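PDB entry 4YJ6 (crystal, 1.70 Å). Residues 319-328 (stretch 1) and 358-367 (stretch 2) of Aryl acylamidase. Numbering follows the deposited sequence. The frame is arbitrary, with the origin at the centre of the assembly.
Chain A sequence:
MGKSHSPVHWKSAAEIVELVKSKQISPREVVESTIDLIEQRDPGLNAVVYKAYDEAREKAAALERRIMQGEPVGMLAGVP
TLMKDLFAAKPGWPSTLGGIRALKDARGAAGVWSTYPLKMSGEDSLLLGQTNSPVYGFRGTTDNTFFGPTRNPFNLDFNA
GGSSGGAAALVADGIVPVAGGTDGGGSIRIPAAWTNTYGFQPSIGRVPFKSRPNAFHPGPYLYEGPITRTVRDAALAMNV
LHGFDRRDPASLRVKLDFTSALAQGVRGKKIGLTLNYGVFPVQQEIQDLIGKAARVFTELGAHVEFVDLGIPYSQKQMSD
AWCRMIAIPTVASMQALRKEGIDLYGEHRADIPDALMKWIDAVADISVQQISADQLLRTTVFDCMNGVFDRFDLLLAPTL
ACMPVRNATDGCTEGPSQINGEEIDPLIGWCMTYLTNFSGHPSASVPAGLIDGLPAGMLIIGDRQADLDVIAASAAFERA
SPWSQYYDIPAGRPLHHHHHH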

# COMPACT_ATOMS: atom_id res chain seq x y z
N SER A 319 -16.33 8.19 -6.33
CA SER A 319 -14.98 8.67 -6.59
C SER A 319 -14.88 10.18 -6.46
O SER A 319 -13.85 10.69 -5.97
N ASP A 320 -15.90 10.91 -6.91
CA ASP A 320 -15.88 12.36 -6.71
C ASP A 320 -15.83 12.73 -5.22
O ASP A 320 -15.09 13.64 -4.82
N ALA A 321 -16.60 12.03 -4.39
CA ALA A 321 -16.59 12.28 -2.94
C ALA A 321 -15.23 11.96 -2.37
O ALA A 321 -14.69 12.71 -1.54
N TRP A 322 -14.65 10.84 -2.78
CA TRP A 322 -13.27 10.51 -2.33
C TRP A 322 -12.27 11.60 -2.69
O TRP A 322 -11.48 12.05 -1.84
N CYS A 323 -12.33 12.08 -3.93
CA CYS A 323 -11.41 13.13 -4.36
C CYS A 323 -11.58 14.39 -3.54
O CYS A 323 -10.59 15.02 -3.17
N ARG A 324 -12.82 14.79 -3.27
CA ARG A 324 -13.00 15.97 -2.44
C ARG A 324 -12.48 15.75 -1.01
O ARG A 324 -11.87 16.65 -0.43
N MSE A 325 -12.75 14.58 -0.43
CA MSE A 325 -12.28 14.31 0.93
C MSE A 325 -10.76 14.33 1.05
O MSE A 325 -10.23 14.85 2.04
N ILE A 326 -10.05 13.78 0.07
CA ILE A 326 -8.58 13.81 0.07
C ILE A 326 -8.07 15.23 -0.22
O ILE A 326 -7.03 15.68 0.30
N ALA A 327 -8.79 15.93 -1.07
CA ALA A 327 -8.35 17.25 -1.50
C ALA A 327 -8.33 18.26 -0.34
O ALA A 327 -7.51 19.14 -0.34
N ILE A 328 -9.25 18.16 0.63
CA ILE A 328 -9.31 19.16 1.68
C ILE A 328 -8.00 19.23 2.48
O ILE A 328 -7.38 20.29 2.59
N LYS A 358 -7.30 20.61 -10.37
CA LYS A 358 -8.76 20.68 -10.52
C LYS A 358 -9.45 20.50 -9.17
O LYS A 358 -10.34 21.27 -8.80
N TRP A 359 -9.04 19.48 -8.42
CA TRP A 359 -9.69 19.19 -7.13
C TRP A 359 -9.28 20.20 -6.07
O TRP A 359 -10.09 20.58 -5.21
N ILE A 360 -8.02 20.63 -6.13
CA ILE A 360 -7.53 21.69 -5.25
C ILE A 360 -8.42 22.94 -5.38
O ILE A 360 -8.86 23.51 -4.38
N ASP A 361 -8.74 23.33 -6.61
CA ASP A 361 -9.59 24.49 -6.80
C ASP A 361 -11.03 24.17 -6.40
O ASP A 361 -11.74 25.02 -5.86
N ALA A 362 -11.47 22.95 -6.66
CA ALA A 362 -12.85 22.59 -6.42
C ALA A 362 -13.19 22.69 -4.93
O ALA A 362 -14.34 23.01 -4.56
N VAL A 363 -12.23 22.39 -4.05
CA VAL A 363 -12.57 22.38 -2.63
C VAL A 363 -12.11 23.63 -1.89
O VAL A 363 -12.30 23.75 -0.68
N ALA A 364 -11.49 24.57 -2.60
CA ALA A 364 -10.91 25.74 -1.93
C ALA A 364 -11.93 26.46 -1.02
O ALA A 364 -11.58 26.97 0.08
N ASP A 365 -13.17 26.51 -1.48
CA ASP A 365 -14.29 27.07 -0.71
C ASP A 365 -15.47 26.09 -0.65
O ASP A 365 -16.63 26.46 -0.84
N ILE A 366 -15.16 24.82 -0.41
CA ILE A 366 -16.20 23.80 -0.38
C ILE A 366 -17.23 24.15 0.67
O ILE A 366 -16.88 24.62 1.76
N SER A 367 -18.51 23.93 0.38
CA SER A 367 -19.56 24.31 1.31
C SER A 367 -19.75 23.23 2.35
O SER A 367 -19.44 22.07 2.10

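Two helices cross here at a steep 79°, their axes 8.9 Å apart at closest approach, and the contact follows a simple rule: one large flat side chain, Trp359, sits in a hole formed by four residues of the other helix. Trp359 covers more surface than any other residue of the pair. Its CA-to-CB bond points toward stretch 1, and with chi1 m and chi2 at 110° the indole drops as a knob among Asp320, Cys323, Arg324 and Ala327, residues spaced by three and four along one side of the helix.

Three of the four meet the ring, each differently. Cys323, also m, lies over one face: its CB stands 3.4 Å from the centroid of the Trp359 six-membered ring, 13° off the normal, a CH-pi contact, while its SG sits obliquely 4.0 Å from the centroid of the Trp359 five-membered ring. Asp320 (m) starts sideways but brings its carboxylate to the ring edge, OD1 lying 3.5 Å from Trp359 CH2; its other oxygen, OD2, is hydrogen-bonded elsewhere in the structure. Arg324 contributes its aliphatic part, with CG 3.8 Å from Trp359 CZ3. Ala327 packs at the base of the side chain, near the backbone, its CB 4.0 Å from Trp359 CB.

Val363, one helical turn after Trp359, is the second anchor. It points toward stretch 1 in the m rotamer: its CG2 comes within 3.6 Å of Ala327 CB, and its CG1 lies 3.8 Å from Arg324 CG while also touching Ala327. Ala327 itself buries nearly as much surface as Val363. Its lone methyl points inward between Trp359 and Val363, and here the backbones draw close, with Ala327 CA 5.9 Å from Ile360 CA. Ile360 points away, yet its m,m side chain bends back so that CD1 lies 4.2 Å from Ala327 O.

Beyond the helical turns of stretch 2, Ile366 extends the apolar surface with an extended t,t side chain. Its CD1 lies 4.1 Å from both Ile328 CD1 and Arg324 CD, so Arg324 spans from the tryptophan to this isoleucine with its methylenes. Ile328 (m,t) leaves its helix sideways, but its end comes nearer, and its CG1 packs 4.1 Å from Val363 CB.

No hydrogen bond joins the two stretches. The arginine's NE and NH2 are hydrogen-bonded elsewhere in the structure, and its CG and CD pack here. The lesson is one of shape: a tryptophan in a hole, an alanine at the close approach, and branched aliphatics completing the fit.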

# COMPACT_ATOMS: atom_id res chain seq x y z
CB SER A 319 -14.42 8.20 -7.95
OG SER A 319 -15.13 8.79 -9.05
CB ASP A 320 -17.14 13.02 -7.32
CG ASP A 320 -17.10 13.14 -8.84
OD1 ASP A 320 -16.03 12.95 -9.46
OD2 ASP A 320 -18.17 13.46 -9.43
CB ALA A 321 -17.67 11.43 -2.22
CB TRP A 322 -12.80 9.20 -2.96
CG TRP A 322 -11.42 8.75 -2.42
CD1 TRP A 322 -11.18 7.99 -1.30
CD2 TRP A 322 -10.15 9.04 -2.99
NE1 TRP A 322 -9.83 7.80 -1.15
CE2 TRP A 322 -9.17 8.43 -2.17
CE3 TRP A 322 -9.72 9.78 -4.11
CZ2 TRP A 322 -7.81 8.53 -2.44
CZ3 TRP A 322 -8.38 9.89 -4.38
CH2 TRP A 322 -7.42 9.27 -3.54
CB CYS A 323 -11.61 13.45 -5.86
SG CYS A 323 -10.99 12.15 -6.97
CB ARG A 324 -14.49 16.37 -2.40
CG ARG A 324 -14.97 17.05 -3.70
CD ARG A 324 -16.39 17.61 -3.53
NE ARG A 324 -17.36 16.52 -3.34
CZ ARG A 324 -18.04 15.91 -4.31
NH1 ARG A 324 -17.91 16.27 -5.61
NH2 ARG A 324 -18.86 14.92 -3.99
CB MSE A 325 -12.83 12.96 1.40
CG MSE A 325 -14.27 13.10 1.65
SE MSE A 325 -14.93 11.27 1.83
CE MSE A 325 -14.00 10.71 3.38
CB ILE A 326 -8.03 12.84 -1.04
CG1 ILE A 326 -8.31 11.40 -0.63
CG2 ILE A 326 -6.50 13.09 -1.29
CD1 ILE A 326 -7.25 10.83 0.36
CB ALA A 327 -9.26 17.77 -2.66
CB ILE A 328 -10.56 18.98 2.60
CG1 ILE A 328 -11.83 19.24 1.77
CG2 ILE A 328 -10.51 19.95 3.79
CD1 ILE A 328 -13.14 18.72 2.40
CB LYS A 358 -9.23 19.59 -11.48
CG LYS A 358 -10.76 19.45 -11.54
CD LYS A 358 -11.12 18.30 -12.47
CE LYS A 358 -10.75 16.94 -11.86
NZ LYS A 358 -11.48 15.81 -12.52
CB TRP A 359 -9.33 17.77 -6.68
CG TRP A 359 -9.97 16.75 -7.55
CD1 TRP A 359 -9.36 15.93 -8.44
CD2 TRP A 359 -11.37 16.46 -7.63
NE1 TRP A 359 -10.30 15.11 -9.06
CE2 TRP A 359 -11.54 15.44 -8.59
CE3 TRP A 359 -12.50 16.97 -6.98
CZ2 TRP A 359 -12.80 14.91 -8.91
CZ3 TRP A 359 -13.74 16.45 -7.28
CH2 TRP A 359 -13.88 15.43 -8.24
CB ILE A 360 -6.06 22.04 -5.57
CG1 ILE A 360 -5.15 20.86 -5.22
CG2 ILE A 360 -5.63 23.30 -4.83
CD1 ILE A 360 -5.40 20.32 -3.83
CB ASP A 361 -9.55 24.95 -8.26
CG ASP A 361 -8.22 25.57 -8.65
OD1 ASP A 361 -7.45 26.04 -7.78
OD2 ASP A 361 -7.95 25.61 -9.87
CB ALA A 362 -13.11 21.19 -6.94
CB VAL A 363 -12.07 21.09 -1.89
CG1 VAL A 363 -12.58 19.83 -2.62
CG2 VAL A 363 -10.53 21.07 -1.76
CB ALA A 364 -10.34 26.72 -2.97
CB ASP A 365 -14.72 28.41 -1.29
CG ASP A 365 -13.60 29.44 -1.24
OD1 ASP A 365 -13.30 29.94 -0.12
OD2 ASP A 365 -12.98 29.73 -2.30
CB ILE A 366 -15.59 22.41 -0.10
CG1 ILE A 366 -16.67 21.32 -0.23
CG2 ILE A 366 -14.87 22.37 1.29
CD1 ILE A 366 -16.08 19.95 -0.13
CB SER A 367 -20.88 24.52 0.59
OG SER A 367 -21.35 23.29 0.05